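Local coordinates for protein probable histone-lysine N-methyltransferase, H3 lysine-9 specific SUVH9 (Arabidopsis thaliana, PDB 4NJ5) that takes part in gene silencing, lacks methyltransferase activity and may bind methylated DNA and recruit RNA polymerase V to chromatin, at residues G81-F86 / N493-T498; V121-G126 / V174-G179; L180-E185 / F234-K239; V192-F197 / M227-L232; L359-E364 / D379-G384. All coordinates share one frame; numbering follows the deposited sequence.

Contact 1. Residues G81-F86 / N493-T498; sequences GDIFFF and NIPPMT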
# COMPACT_ATOMS: atom_id res chain seq x y z
N GLY A 81 1.17 -1.76 12.74
CA GLY A 81 1.21 -0.68 11.78
C GLY A 81 0.84 -1.12 10.38
O GLY A 81 0.63 -0.29 9.51
N ASP A 82 0.78 -2.43 10.17
CA ASP A 82 0.30 -2.95 8.90
C ASP A 82 -1.12 -2.46 8.66
O ASP A 82 -1.94 -2.45 9.57
CB ASP A 82 0.34 -4.48 8.87
CG ASP A 82 1.75 -5.03 8.78
OD1 ASP A 82 2.68 -4.23 8.51
OD2 ASP A 82 1.94 -6.25 8.96
N ILE A 83 -1.40 -2.05 7.42
CA ILE A 83 -2.72 -1.56 7.06
C ILE A 83 -3.45 -2.53 6.16
O ILE A 83 -2.84 -3.28 5.39
CB ILE A 83 -2.66 -0.18 6.37
CG1 ILE A 83 -1.75 -0.24 5.14
CG2 ILE A 83 -2.20 0.89 7.35
CD1 ILE A 83 -1.79 1.01 4.29
N PHE A 84 -4.78 -2.51 6.25
CA PHE A 84 -5.65 -3.38 5.47
C PHE A 84 -6.88 -2.58 5.05
O PHE A 84 -7.24 -1.61 5.70
CB PHE A 84 -6.05 -4.60 6.30
CG PHE A 84 -4.88 -5.37 6.82
CD1 PHE A 84 -4.31 -5.06 8.05
CD2 PHE A 84 -4.33 -6.41 6.08
CE1 PHE A 84 -3.22 -5.76 8.52
CE2 PHE A 84 -3.25 -7.12 6.55
CZ PHE A 84 -2.69 -6.79 7.77
N PHE A 85 -7.51 -2.99 3.95
CA PHE A 85 -8.61 -2.20 3.39
C PHE A 85 -9.97 -2.87 3.49
O PHE A 85 -11.00 -2.24 3.24
CB PHE A 85 -8.31 -1.85 1.94
CG PHE A 85 -7.03 -1.09 1.76
CD1 PHE A 85 -6.90 0.20 2.24
CD2 PHE A 85 -5.95 -1.67 1.11
CE1 PHE A 85 -5.72 0.90 2.08
CE2 PHE A 85 -4.76 -0.98 0.94
CZ PHE A 85 -4.65 0.32 1.42
N PHE A 86 -9.99 -4.15 3.85
CA PHE A 86 -11.23 -4.90 3.93
C PHE A 86 -11.24 -5.79 5.16
O PHE A 86 -10.19 -6.27 5.61
CB PHE A 86 -11.43 -5.75 2.68
CG PHE A 86 -11.41 -4.97 1.39
CD1 PHE A 86 -10.25 -4.89 0.63
CD2 PHE A 86 -12.54 -4.31 0.94
CE1 PHE A 86 -10.22 -4.18 -0.55
CE2 PHE A 86 -12.52 -3.60 -0.25
CZ PHE A 86 -11.36 -3.53 -1.00
N ASN A 493 1.03 -2.64 0.02
CA ASN A 493 0.24 -1.66 0.74
C ASN A 493 1.09 -0.95 1.80
O ASN A 493 1.29 -1.46 2.90
CB ASN A 493 -0.99 -2.31 1.38
CG ASN A 493 -1.96 -2.85 0.34
OD1 ASN A 493 -2.21 -2.22 -0.68
ND2 ASN A 493 -2.50 -4.04 0.60
N ILE A 494 1.59 0.23 1.44
CA ILE A 494 2.49 0.98 2.30
C ILE A 494 1.75 1.99 3.17
O ILE A 494 1.16 2.94 2.65
CB ILE A 494 3.54 1.74 1.47
CG1 ILE A 494 4.20 0.80 0.45
CG2 ILE A 494 4.57 2.40 2.38
CD1 ILE A 494 5.09 1.51 -0.57
N PRO A 495 1.76 1.79 4.49
CA PRO A 495 1.17 2.78 5.39
C PRO A 495 1.96 4.09 5.35
O PRO A 495 3.14 4.06 5.02
CB PRO A 495 1.27 2.13 6.78
CG PRO A 495 2.31 1.07 6.64
CD PRO A 495 2.26 0.60 5.21
N PRO A 496 1.34 5.21 5.63
CA PRO A 496 2.03 6.47 5.63
C PRO A 496 3.15 6.51 6.64
O PRO A 496 3.11 5.88 7.66
CB PRO A 496 0.96 7.43 6.08
CG PRO A 496 -0.28 6.83 5.69
CD PRO A 496 -0.10 5.37 5.71
N MET A 497 4.19 7.22 6.27
CA MET A 497 5.38 7.49 7.02
C MET A 497 6.38 6.37 6.91
O MET A 497 7.44 6.46 7.40
CB MET A 497 5.10 7.86 8.48
CG MET A 497 4.05 8.92 8.66
SD MET A 497 4.49 10.44 7.91
CE MET A 497 3.34 10.59 6.63
N THR A 498 6.04 5.33 6.19
CA THR A 498 7.00 4.32 5.90
C THR A 498 7.89 4.79 4.78
O THR A 498 7.45 5.24 3.79
CB THR A 498 6.32 3.00 5.54
OG1 THR A 498 5.60 2.51 6.66
CG2 THR A 498 7.29 2.01 5.10
O HOH W 1 0.72 -2.84 5.71

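Contact 2. Residues V121-G126 / V174-G179; sequences VIVSGG and VRVIRG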
# COMPACT_ATOMS: atom_id res chain seq x y z
N VAL A 121 -10.26 -8.03 18.65
CA VAL A 121 -11.36 -7.08 18.60
C VAL A 121 -11.16 -6.04 17.51
O VAL A 121 -10.04 -5.67 17.18
CB VAL A 121 -11.58 -6.36 19.95
CG1 VAL A 121 -12.07 -7.34 21.00
CG2 VAL A 121 -10.29 -5.68 20.40
N ILE A 122 -12.27 -5.58 16.94
CA ILE A 122 -12.26 -4.48 15.99
C ILE A 122 -12.73 -3.23 16.70
O ILE A 122 -13.82 -3.21 17.26
CB ILE A 122 -13.20 -4.74 14.80
CG1 ILE A 122 -12.94 -6.12 14.19
CG2 ILE A 122 -13.04 -3.66 13.75
CD1 ILE A 122 -11.65 -6.21 13.42
N VAL A 123 -11.90 -2.19 16.69
CA VAL A 123 -12.26 -0.95 17.36
C VAL A 123 -12.40 0.19 16.37
O VAL A 123 -11.49 0.48 15.60
CB VAL A 123 -11.20 -0.56 18.41
CG1 VAL A 123 -11.59 0.74 19.09
CG2 VAL A 123 -11.02 -1.68 19.42
N SER A 124 -13.56 0.84 16.39
CA SER A 124 -13.79 2.03 15.58
C SER A 124 -13.00 3.20 16.14
O SER A 124 -12.88 3.37 17.35
CB SER A 124 -15.28 2.37 15.55
OG SER A 124 -16.04 1.31 14.99
N GLY A 125 -12.45 4.03 15.25
CA GLY A 125 -11.73 5.22 15.67
C GLY A 125 -12.64 6.28 16.27
O GLY A 125 -13.82 6.35 15.95
N GLY A 126 -12.08 7.10 17.15
CA GLY A 126 -12.83 8.16 17.79
C GLY A 126 -13.05 9.35 16.88
O GLY A 126 -13.95 10.16 17.10
N VAL A 174 -4.93 -9.93 23.71
CA VAL A 174 -5.96 -9.69 22.70
C VAL A 174 -5.46 -8.76 21.60
O VAL A 174 -4.97 -7.67 21.88
CB VAL A 174 -7.23 -9.08 23.34
CG1 VAL A 174 -8.23 -8.68 22.28
CG2 VAL A 174 -7.84 -10.06 24.34
N ARG A 175 -5.59 -9.19 20.35
CA ARG A 175 -5.25 -8.33 19.22
C ARG A 175 -6.31 -7.25 19.03
O ARG A 175 -7.51 -7.51 19.10
CB ARG A 175 -5.10 -9.15 17.93
CG ARG A 175 -3.95 -10.15 17.96
CD ARG A 175 -3.78 -10.86 16.63
NE ARG A 175 -4.92 -11.72 16.30
CZ ARG A 175 -5.04 -12.99 16.70
NH1 ARG A 175 -4.10 -13.55 17.44
NH2 ARG A 175 -6.11 -13.69 16.35
N VAL A 176 -5.85 -6.02 18.82
CA VAL A 176 -6.75 -4.91 18.52
C VAL A 176 -6.51 -4.41 17.10
O VAL A 176 -5.39 -4.04 16.75
CB VAL A 176 -6.55 -3.74 19.50
CG1 VAL A 176 -7.24 -2.48 18.97
CG2 VAL A 176 -7.07 -4.11 20.88
N ILE A 177 -7.56 -4.43 16.29
CA ILE A 177 -7.48 -3.85 14.96
C ILE A 177 -8.41 -2.65 14.88
O ILE A 177 -9.62 -2.77 15.11
CB ILE A 177 -7.86 -4.85 13.85
CG1 ILE A 177 -6.83 -5.98 13.75
CG2 ILE A 177 -7.97 -4.13 12.51
CD1 ILE A 177 -7.05 -7.12 14.72
N ARG A 178 -7.85 -1.49 14.57
CA ARG A 178 -8.65 -0.28 14.52
C ARG A 178 -9.16 0.00 13.11
O ARG A 178 -8.42 -0.10 12.13
CB ARG A 178 -7.90 0.92 15.10
CG ARG A 178 -8.63 1.57 16.27
CD ARG A 178 -7.87 2.73 16.87
NE ARG A 178 -6.84 2.30 17.81
CZ ARG A 178 -6.93 2.38 19.13
NH1 ARG A 178 -5.93 1.97 19.90
NH2 ARG A 178 -8.02 2.89 19.69
N GLY A 179 -10.45 0.33 13.01
CA GLY A 179 -11.06 0.71 11.75
C GLY A 179 -11.25 2.21 11.69
O GLY A 179 -11.83 2.81 12.60
O HOH W 2 -10.49 4.30 19.17

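Contact 3. Residues L180-E185 / F234-K239; sequences LKYENE and FARTLK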
# COMPACT_ATOMS: atom_id res chain seq x y z
N LEU A 180 -10.76 2.82 10.61
CA LEU A 180 -10.80 4.27 10.48
C LEU A 180 -11.31 4.68 9.10
O LEU A 180 -10.92 4.08 8.09
CB LEU A 180 -9.41 4.87 10.70
CG LEU A 180 -8.65 4.68 12.02
CD1 LEU A 180 -8.06 3.28 12.15
CD2 LEU A 180 -7.55 5.72 12.17
N LYS A 181 -12.17 5.69 9.04
CA LYS A 181 -12.50 6.28 7.76
C LYS A 181 -11.27 7.05 7.31
O LYS A 181 -10.98 8.13 7.83
CB LYS A 181 -13.70 7.22 7.83
CG LYS A 181 -13.99 7.90 6.50
CD LYS A 181 -15.16 8.87 6.56
CE LYS A 181 -16.49 8.13 6.65
NZ LYS A 181 -16.61 7.09 5.59
N TYR A 182 -10.54 6.49 6.36
CA TYR A 182 -9.25 7.04 5.99
C TYR A 182 -9.09 7.02 4.48
O TYR A 182 -9.45 6.06 3.81
CB TYR A 182 -8.13 6.26 6.69
CG TYR A 182 -6.84 7.03 6.85
CD1 TYR A 182 -6.60 7.79 7.99
CD2 TYR A 182 -5.86 7.00 5.87
CE1 TYR A 182 -5.43 8.50 8.15
CE2 TYR A 182 -4.69 7.71 6.01
CZ TYR A 182 -4.47 8.45 7.16
OH TYR A 182 -3.31 9.15 7.31
N GLU A 183 -8.54 8.11 3.96
CA GLU A 183 -8.40 8.31 2.52
C GLU A 183 -7.48 7.26 1.89
O GLU A 183 -6.32 7.10 2.29
CB GLU A 183 -7.86 9.73 2.27
CG GLU A 183 -7.85 10.18 0.82
CD GLU A 183 -7.43 11.64 0.67
OE1 GLU A 183 -7.07 12.28 1.69
OE2 GLU A 183 -7.46 12.16 -0.46
N ASN A 184 -8.02 6.52 0.92
CA ASN A 184 -7.25 5.57 0.13
C ASN A 184 -8.00 5.23 -1.14
O ASN A 184 -9.19 5.48 -1.25
CB ASN A 184 -6.95 4.30 0.93
CG ASN A 184 -8.18 3.45 1.16
OD1 ASN A 184 -8.54 2.62 0.32
ND2 ASN A 184 -8.84 3.66 2.29
N GLU A 185 -7.30 4.65 -2.10
CA GLU A 185 -7.85 4.48 -3.45
C GLU A 185 -8.46 3.10 -3.72
O GLU A 185 -8.89 2.82 -4.84
CB GLU A 185 -6.79 4.83 -4.50
CG GLU A 185 -6.91 6.24 -5.07
CD GLU A 185 -6.88 7.33 -4.01
OE1 GLU A 185 -7.75 8.22 -4.04
OE2 GLU A 185 -5.98 7.29 -3.14
N PHE A 234 -1.27 11.13 12.75
CA PHE A 234 -0.12 12.01 12.59
C PHE A 234 0.08 12.46 11.14
O PHE A 234 0.25 13.66 10.86
CB PHE A 234 1.14 11.31 13.12
CG PHE A 234 2.35 12.19 13.13
CD1 PHE A 234 2.55 13.11 14.15
CD2 PHE A 234 3.31 12.08 12.14
CE1 PHE A 234 3.67 13.91 14.17
CE2 PHE A 234 4.44 12.88 12.15
CZ PHE A 234 4.62 13.80 13.17
N ALA A 235 0.06 11.50 10.21
CA ALA A 235 0.21 11.80 8.79
C ALA A 235 -0.89 12.74 8.29
O ALA A 235 -0.63 13.76 7.62
CB ALA A 235 0.20 10.51 7.98
N ARG A 236 -2.13 12.39 8.63
CA ARG A 236 -3.28 13.21 8.27
C ARG A 236 -3.10 14.65 8.75
O ARG A 236 -3.29 15.61 8.00
CB ARG A 236 -4.55 12.59 8.87
CG ARG A 236 -5.75 13.52 8.87
CD ARG A 236 -6.81 13.03 9.85
NE ARG A 236 -7.51 11.84 9.38
CZ ARG A 236 -8.26 11.05 10.15
NH1 ARG A 236 -8.39 11.33 11.44
NH2 ARG A 236 -8.86 9.99 9.64
N THR A 237 -2.70 14.78 10.02
CA THR A 237 -2.48 16.09 10.62
C THR A 237 -1.38 16.84 9.87
O THR A 237 -1.43 18.07 9.72
CB THR A 237 -2.12 15.98 12.11
OG1 THR A 237 -3.14 15.24 12.78
CG2 THR A 237 -1.99 17.36 12.73
N LEU A 238 -0.38 16.10 9.39
CA LEU A 238 0.67 16.69 8.57
C LEU A 238 0.11 17.21 7.25
O LEU A 238 0.66 18.13 6.66
CB LEU A 238 1.77 15.68 8.31
CG LEU A 238 2.66 15.34 9.50
CD1 LEU A 238 3.80 14.44 9.05
CD2 LEU A 238 3.18 16.61 10.14
N LYS A 239 -0.98 16.60 6.79
CA LYS A 239 -1.65 17.11 5.59
C LYS A 239 -2.52 18.33 5.88
O LYS A 239 -2.71 19.17 5.00
CB LYS A 239 -2.49 16.03 4.92
CG LYS A 239 -1.69 14.84 4.42
CD LYS A 239 -2.61 13.72 3.97
CE LYS A 239 -3.50 14.16 2.82
NZ LYS A 239 -4.32 13.03 2.31

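Contact 4. Residues V192-F197 / M227-L232; sequences VYDGLF and MGSSVL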
# COMPACT_ATOMS: atom_id res chain seq x y z
N VAL A 192 -6.07 -0.89 10.61
CA VAL A 192 -4.68 -0.92 11.04
C VAL A 192 -4.51 -1.74 12.31
O VAL A 192 -5.30 -1.65 13.25
CB VAL A 192 -4.11 0.51 11.21
CG1 VAL A 192 -4.88 1.28 12.28
CG2 VAL A 192 -2.62 0.45 11.54
N TYR A 193 -3.48 -2.58 12.32
CA TYR A 193 -3.20 -3.42 13.48
C TYR A 193 -2.42 -2.61 14.52
O TYR A 193 -1.36 -2.07 14.23
CB TYR A 193 -2.42 -4.65 13.03
CG TYR A 193 -1.93 -5.53 14.16
CD1 TYR A 193 -2.83 -6.07 15.08
CD2 TYR A 193 -0.59 -5.84 14.29
CE1 TYR A 193 -2.39 -6.88 16.11
CE2 TYR A 193 -0.14 -6.65 15.32
CZ TYR A 193 -1.04 -7.17 16.22
OH TYR A 193 -0.60 -7.97 17.24
N ASP A 194 -2.96 -2.52 15.73
CA ASP A 194 -2.33 -1.74 16.79
C ASP A 194 -1.66 -2.59 17.86
O ASP A 194 -1.19 -2.07 18.87
CB ASP A 194 -3.35 -0.79 17.45
CG ASP A 194 -3.55 0.49 16.67
OD1 ASP A 194 -2.68 0.85 15.85
OD2 ASP A 194 -4.59 1.16 16.89
N GLY A 195 -1.61 -3.90 17.65
CA GLY A 195 -0.90 -4.77 18.56
C GLY A 195 -1.74 -5.43 19.64
O GLY A 195 -2.94 -5.69 19.45
N LEU A 196 -1.11 -5.68 20.79
CA LEU A 196 -1.71 -6.48 21.85
C LEU A 196 -2.15 -5.66 23.05
O LEU A 196 -1.44 -4.77 23.52
CB LEU A 196 -0.74 -7.58 22.28
CG LEU A 196 -0.27 -8.50 21.15
CD1 LEU A 196 0.77 -9.49 21.63
CD2 LEU A 196 -1.47 -9.21 20.53
N PHE A 197 -3.34 -5.98 23.55
CA PHE A 197 -3.92 -5.31 24.71
C PHE A 197 -4.37 -6.40 25.67
O PHE A 197 -4.60 -7.53 25.27
CB PHE A 197 -5.14 -4.49 24.29
CG PHE A 197 -4.80 -3.19 23.59
CD1 PHE A 197 -4.19 -3.18 22.35
CD2 PHE A 197 -5.14 -1.98 24.17
CE1 PHE A 197 -3.91 -1.99 21.70
CE2 PHE A 197 -4.85 -0.78 23.54
CZ PHE A 197 -4.24 -0.79 22.30
N MET A 227 1.75 2.47 17.80
CA MET A 227 0.53 2.06 17.13
C MET A 227 0.42 2.67 15.74
O MET A 227 0.82 3.82 15.52
CB MET A 227 -0.69 2.44 17.96
CG MET A 227 -0.84 1.63 19.23
SD MET A 227 -2.37 2.01 20.12
CE MET A 227 -2.16 3.77 20.37
N GLY A 228 -0.12 1.90 14.80
CA GLY A 228 -0.31 2.37 13.45
C GLY A 228 -1.37 3.45 13.34
O GLY A 228 -1.26 4.34 12.51
N SER A 229 -2.40 3.38 14.19
CA SER A 229 -3.45 4.40 14.16
C SER A 229 -2.90 5.78 14.52
O SER A 229 -3.31 6.80 13.96
CB SER A 229 -4.64 4.01 15.06
OG SER A 229 -4.23 3.74 16.39
N SER A 230 -1.94 5.81 15.45
CA SER A 230 -1.26 7.04 15.82
C SER A 230 -0.48 7.62 14.63
O SER A 230 -0.52 8.83 14.38
CB SER A 230 -0.31 6.79 16.99
OG SER A 230 -1.01 6.26 18.10
N VAL A 231 0.21 6.74 13.91
CA VAL A 231 0.95 7.14 12.72
C VAL A 231 -0.01 7.70 11.66
O VAL A 231 0.29 8.71 11.01
CB VAL A 231 1.76 5.95 12.15
CG1 VAL A 231 2.49 6.35 10.88
CG2 VAL A 231 2.75 5.43 13.19
N LEU A 232 -1.16 7.06 11.51
CA LEU A 232 -2.19 7.51 10.57
C LEU A 232 -2.66 8.92 10.90
O LEU A 232 -2.66 9.81 10.03
CB LEU A 232 -3.38 6.55 10.59
CG LEU A 232 -3.54 5.53 9.45
CD1 LEU A 232 -2.26 5.40 8.65
CD2 LEU A 232 -3.95 4.18 10.00

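Contact 5. Residues L359-E364 / D379-G384; sequences LRNRLE and DVLHAG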
# COMPACT_ATOMS: atom_id res chain seq x y z
N LEU A 359 2.94 12.97 -10.58
CA LEU A 359 2.76 12.81 -9.14
C LEU A 359 1.45 13.43 -8.65
O LEU A 359 1.08 14.53 -9.07
CB LEU A 359 3.94 13.43 -8.38
CG LEU A 359 3.82 13.54 -6.86
CD1 LEU A 359 3.81 12.16 -6.20
CD2 LEU A 359 4.93 14.41 -6.27
N ARG A 360 0.75 12.70 -7.78
CA ARG A 360 -0.52 13.16 -7.23
C ARG A 360 -0.59 12.90 -5.73
O ARG A 360 -1.54 13.33 -5.06
CB ARG A 360 -1.68 12.43 -7.92
CG ARG A 360 -1.89 11.02 -7.40
CD ARG A 360 -2.69 10.18 -8.39
NE ARG A 360 -2.74 8.77 -7.98
CZ ARG A 360 -1.76 7.90 -8.17
NH1 ARG A 360 -0.62 8.28 -8.74
NH2 ARG A 360 -1.90 6.64 -7.77
N ASN A 361 0.40 12.19 -5.20
CA ASN A 361 0.48 11.92 -3.77
C ASN A 361 1.34 12.94 -3.05
O ASN A 361 2.28 13.50 -3.62
CB ASN A 361 1.02 10.51 -3.53
CG ASN A 361 0.02 9.43 -3.89
OD1 ASN A 361 0.22 8.67 -4.84
ND2 ASN A 361 -1.06 9.35 -3.12
N ARG A 362 1.03 13.20 -1.78
CA ARG A 362 1.81 14.15 -1.00
C ARG A 362 3.00 13.44 -0.37
O ARG A 362 2.83 12.55 0.47
CB ARG A 362 0.94 14.84 0.05
CG ARG A 362 1.56 16.11 0.64
CD ARG A 362 0.55 16.89 1.48
NE ARG A 362 -0.23 17.85 0.70
CZ ARG A 362 -1.38 17.57 0.09
NH1 ARG A 362 -2.02 18.51 -0.59
NH2 ARG A 362 -1.90 16.35 0.17
N LEU A 363 4.20 13.82 -0.78
CA LEU A 363 5.42 13.17 -0.31
C LEU A 363 6.28 14.10 0.52
O LEU A 363 6.11 15.33 0.50
CB LEU A 363 6.23 12.64 -1.49
CG LEU A 363 5.50 11.74 -2.48
CD1 LEU A 363 6.43 11.39 -3.64
CD2 LEU A 363 5.00 10.48 -1.79
N GLU A 364 7.23 13.51 1.24
CA GLU A 364 8.10 14.23 2.15
C GLU A 364 9.53 13.73 2.04
O GLU A 364 9.79 12.53 2.18
CB GLU A 364 7.58 14.10 3.58
CG GLU A 364 8.51 14.65 4.65
CD GLU A 364 7.82 14.77 6.00
OE1 GLU A 364 6.96 15.67 6.15
OE2 GLU A 364 8.13 13.96 6.90
N ASP A 379 0.33 10.01 2.27
CA ASP A 379 -0.87 9.31 1.84
C ASP A 379 -0.67 7.80 1.94
O ASP A 379 0.46 7.31 2.00
CB ASP A 379 -1.23 9.69 0.40
CG ASP A 379 -1.36 11.19 0.21
OD1 ASP A 379 -1.78 11.88 1.17
OD2 ASP A 379 -1.04 11.68 -0.89
N VAL A 380 -1.78 7.08 1.98
CA VAL A 380 -1.74 5.63 1.91
C VAL A 380 -1.37 5.26 0.48
O VAL A 380 -1.86 5.86 -0.47
CB VAL A 380 -3.11 5.03 2.28
CG1 VAL A 380 -3.22 3.58 1.83
CG2 VAL A 380 -3.35 5.16 3.78
N LEU A 381 -0.48 4.29 0.32
CA LEU A 381 -0.13 3.80 -1.00
C LEU A 381 -0.48 2.33 -1.10
O LEU A 381 -0.04 1.52 -0.29
CB LEU A 381 1.36 4.00 -1.28
CG LEU A 381 1.86 5.44 -1.20
CD1 LEU A 381 3.37 5.45 -1.30
CD2 LEU A 381 1.24 6.28 -2.31
N HIS A 382 -1.29 1.99 -2.10
CA HIS A 382 -1.71 0.60 -2.26
C HIS A 382 -0.83 -0.15 -3.27
O HIS A 382 -0.14 0.46 -4.09
CB HIS A 382 -3.19 0.50 -2.64
CG HIS A 382 -3.52 1.06 -3.98
ND1 HIS A 382 -3.94 2.36 -4.16
CD2 HIS A 382 -3.54 0.49 -5.21
CE1 HIS A 382 -4.18 2.57 -5.44
NE2 HIS A 382 -3.95 1.45 -6.10
N ALA A 383 -0.87 -1.48 -3.17
CA ALA A 383 -0.05 -2.35 -4.00
C ALA A 383 -0.33 -2.15 -5.49
O ALA A 383 -1.47 -2.22 -5.93
CB ALA A 383 -0.29 -3.80 -3.62
N GLY A 384 0.73 -1.88 -6.25
CA GLY A 384 0.62 -1.73 -7.69
C GLY A 384 0.25 -0.33 -8.14
O GLY A 384 0.11 -0.08 -9.34

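Contact 1. Residues G81-F86 / N493-T498
Two torsions bring Ile83 onto Pro495: chi1 of 56° puts CG1 in the crowded position between the backbone N and the carbonyl carbon, and chi2 of 172° extends CD1 from there to the proline. This is an SRA-SET interface, joining the short strand 83-84 of the SRA domain to the loop that follows strand 485-490 of the SET domain. CD1 of Ile83 lies 3.6 Å from CA of Pro495, and the other branch, CG2, meets Pro495 CB at 3.7 Å, so both branches of the isoleucine touch the proline. The proline ring also reaches the backbone, with CG 3.6 Å from Gly81 O. No direct hydrogen bond joins the segments. A water links them instead, accepting from Ile83 N at 2.8 Å and donating to Asn493 O at 3.2 Å. Phe85 makes the second side-chain contact. Its ring and the Asn493 amide stand with their planes 90° apart, the amide oxygen at the ring edge. That oxygen is also fixed from the SET side, where it accepts a hydrogen bond from Ala383 N, while Asn493 ND2 donates to Asp24 of helix 8-35. The N-terminal helix thus shares this buried junction with both domains. In the plane of the Phe85 ring, Asn493 OD1 comes to 3.3 Å from CE2.

Contact 2. Residues V121-G126 / V174-G179
Val123 and Arg178 are a bridged pair in a parallel part of the SRA sheet, where strand 121-124 runs beside strand 174-179 with 4.6 Å between the CA atoms of this pair. The Arg178 side chain lies beside that of Val123, pointing the same way. Its CB is 3.7 Å from Val123 O. CG comes to 3.1 Å from the same oxygen and to 4.0 Å from Val123 CB. The chain then bends at chi3 (-82°), which turns NE off the line of the preceding carbons. Beyond the bend NE forms a salt bridge with Asp194 and NH1 one with Asp135, while NH2 donates in the guanidinium plane to a water that in turn donates to Ser124 O. On the same face Val121 CG2 meets Val176 CG2 at 3.6 Å. Five backbone bonds set the register; the one from Ile177 N to Val121 O is 2.9 Å and almost straight, at 179°, whereas Gly179 N approaches Val123 O tilted 32° from the carbonyl plane. With two carboxylates and a water around it, the guanidinium charge is probably well compensated, while the CB and CG of Arg178 pack on Val123.

Contact 3. Residues L180-E185 / F234-K239
Tyr182 overlaps the end of Arg236, the two side chains running in opposite senses past one another with ring and guanidinium planes 29° apart. NH2 of Arg236 is 3.6 Å from Tyr182 CD1, an oblique approach, and Lys181 O lies at the guanidinium edge, 3.4 Å from the same NH2. The first torsion of Tyr182 (-156°) sets CG anti to the backbone N, and the ring runs from there to the helix. Its hydroxyl OH comes to 3.8 Å from Ala235 CB and is hydrogen-bonded to Leu232 O, one turn back on helix 228-240. One turn further on from Ala235, Lys239 closes the second link: its NZ forms a salt bridge with Glu183 OE1 at 2.9 Å, entering from above the carboxylate plane, 52° out of it. The glutamate reaches this point with its chain extended beyond CG. Lys239 NZ also pairs with Asp379 of the SET domain, so two carboxylates share one ammonium. Asn184 ND2 ties the loop to itself by donating to Tyr182 O at 2.9 Å. Together these pairs make a loop-to-helix contact at the SRA-SET border, between the loop joining SRA strands 174-180 and 190-206 and helix 228-240, which follows the SRA sheet.

Contact 4. Residues V192-F197 / M227-L232
Hydrogen bonds come first, and Asp194 accepts both. Its OD1 takes the backbone N-H of Ser229 through the syn lone pair, at 3.0 Å and with an N-H...O angle of 168°. Its OD2 receives Ser229 OG at 2.7 Å, again on the syn side but somewhat out of the carboxylate plane. The serine can serve OD2 because its chi1 of 55° places OG between the backbone N and the carbonyl carbon, on the side of the aspartate. With the guanidinium of Arg178 also on OD2, the buried carboxylate is held by a hydroxyl, an amide and a guanidinium. A carboxylate at the N-terminal end of a helix would also be favoured by the helix dipole. The helix concerned, 228-240, begins directly after Met227, its N-cap residue, and here it meets SRA strand 190-206 with an angle of 134° between the axis directions of the local segments. Van der Waals contacts flank the polar group. Val192 CG2 rests on Gly228 CA at 3.6 Å, while CG1 meets Leu232 CD2 tip to tip at 3.8 Å. Met227 crosses Asp194 at about a right angle and brings CB to 3.3 Å from Asp194 OD1. Met227 also makes a Met-aromatic pair, in which SD sits at the edge of the Phe197 ring, 5.3 Å from its centroid and 4.0 Å from CZ.

Contact 5. Residues L359-E364 / D379-G384
Asn361 and Arg362 both donate to one carboxylate oxygen, Asp379 OD2. Of these two hydrogen bonds, the backbone one from Arg362 N is the shorter, 2.7 Å with an angle of 168° at the hydrogen, and it comes from above the carboxylate plane, 42° out of it. The side-chain bond from Asn361 ND2 is 3.2 Å long; it meets OD2 on the anti side, and the oxygen lies almost exactly in the amide plane of the asparagine. The two donors approach from opposite faces of the carboxylate. Amide and carboxylate planes are turned 56° apart. Van der Waals contact adds Leu381: its CD2 branch lies 3.6 Å from Asn361 OD1. Charge comes in at the other oxygen of Asp379, OD1, whose partner is Lys239, while Arg362 NH2 stays at 4.6 Å from it, beyond salt-bridge range. The contact joins the residues just before strand 363-367 to the loop after strand 373-377, two strands that are antiparallel neighbours in a sheet of the SET region. With two N-H groups gripping OD2 and an ammonium on OD1, Asp379 is probably kept ionised, and its rotation is fixed by bonds at both oxygens.

How the contacts relate
From the N terminus, residues 81-86 open the longest loop, closed only at 493-498 by contact 1, and the four other contacts all nest inside it. Contact 2 is the first to close, pairing strands of the SRA sheet. Its second strand runs straight into 180-185, where contact 3 opens; contact 4 nests within contact 3, and both use helix 228-240. Contact 5 follows in series, closing a short loop in the SET region. Strand 190-206 neighbours both 83-84 and 174-180, putting contacts 1, 2 and 4 on one sheet. Contact 1 touches contacts 3, 4 and 5, whereas contacts 2 and 5 stay apart, their centres about 24 Å from each other.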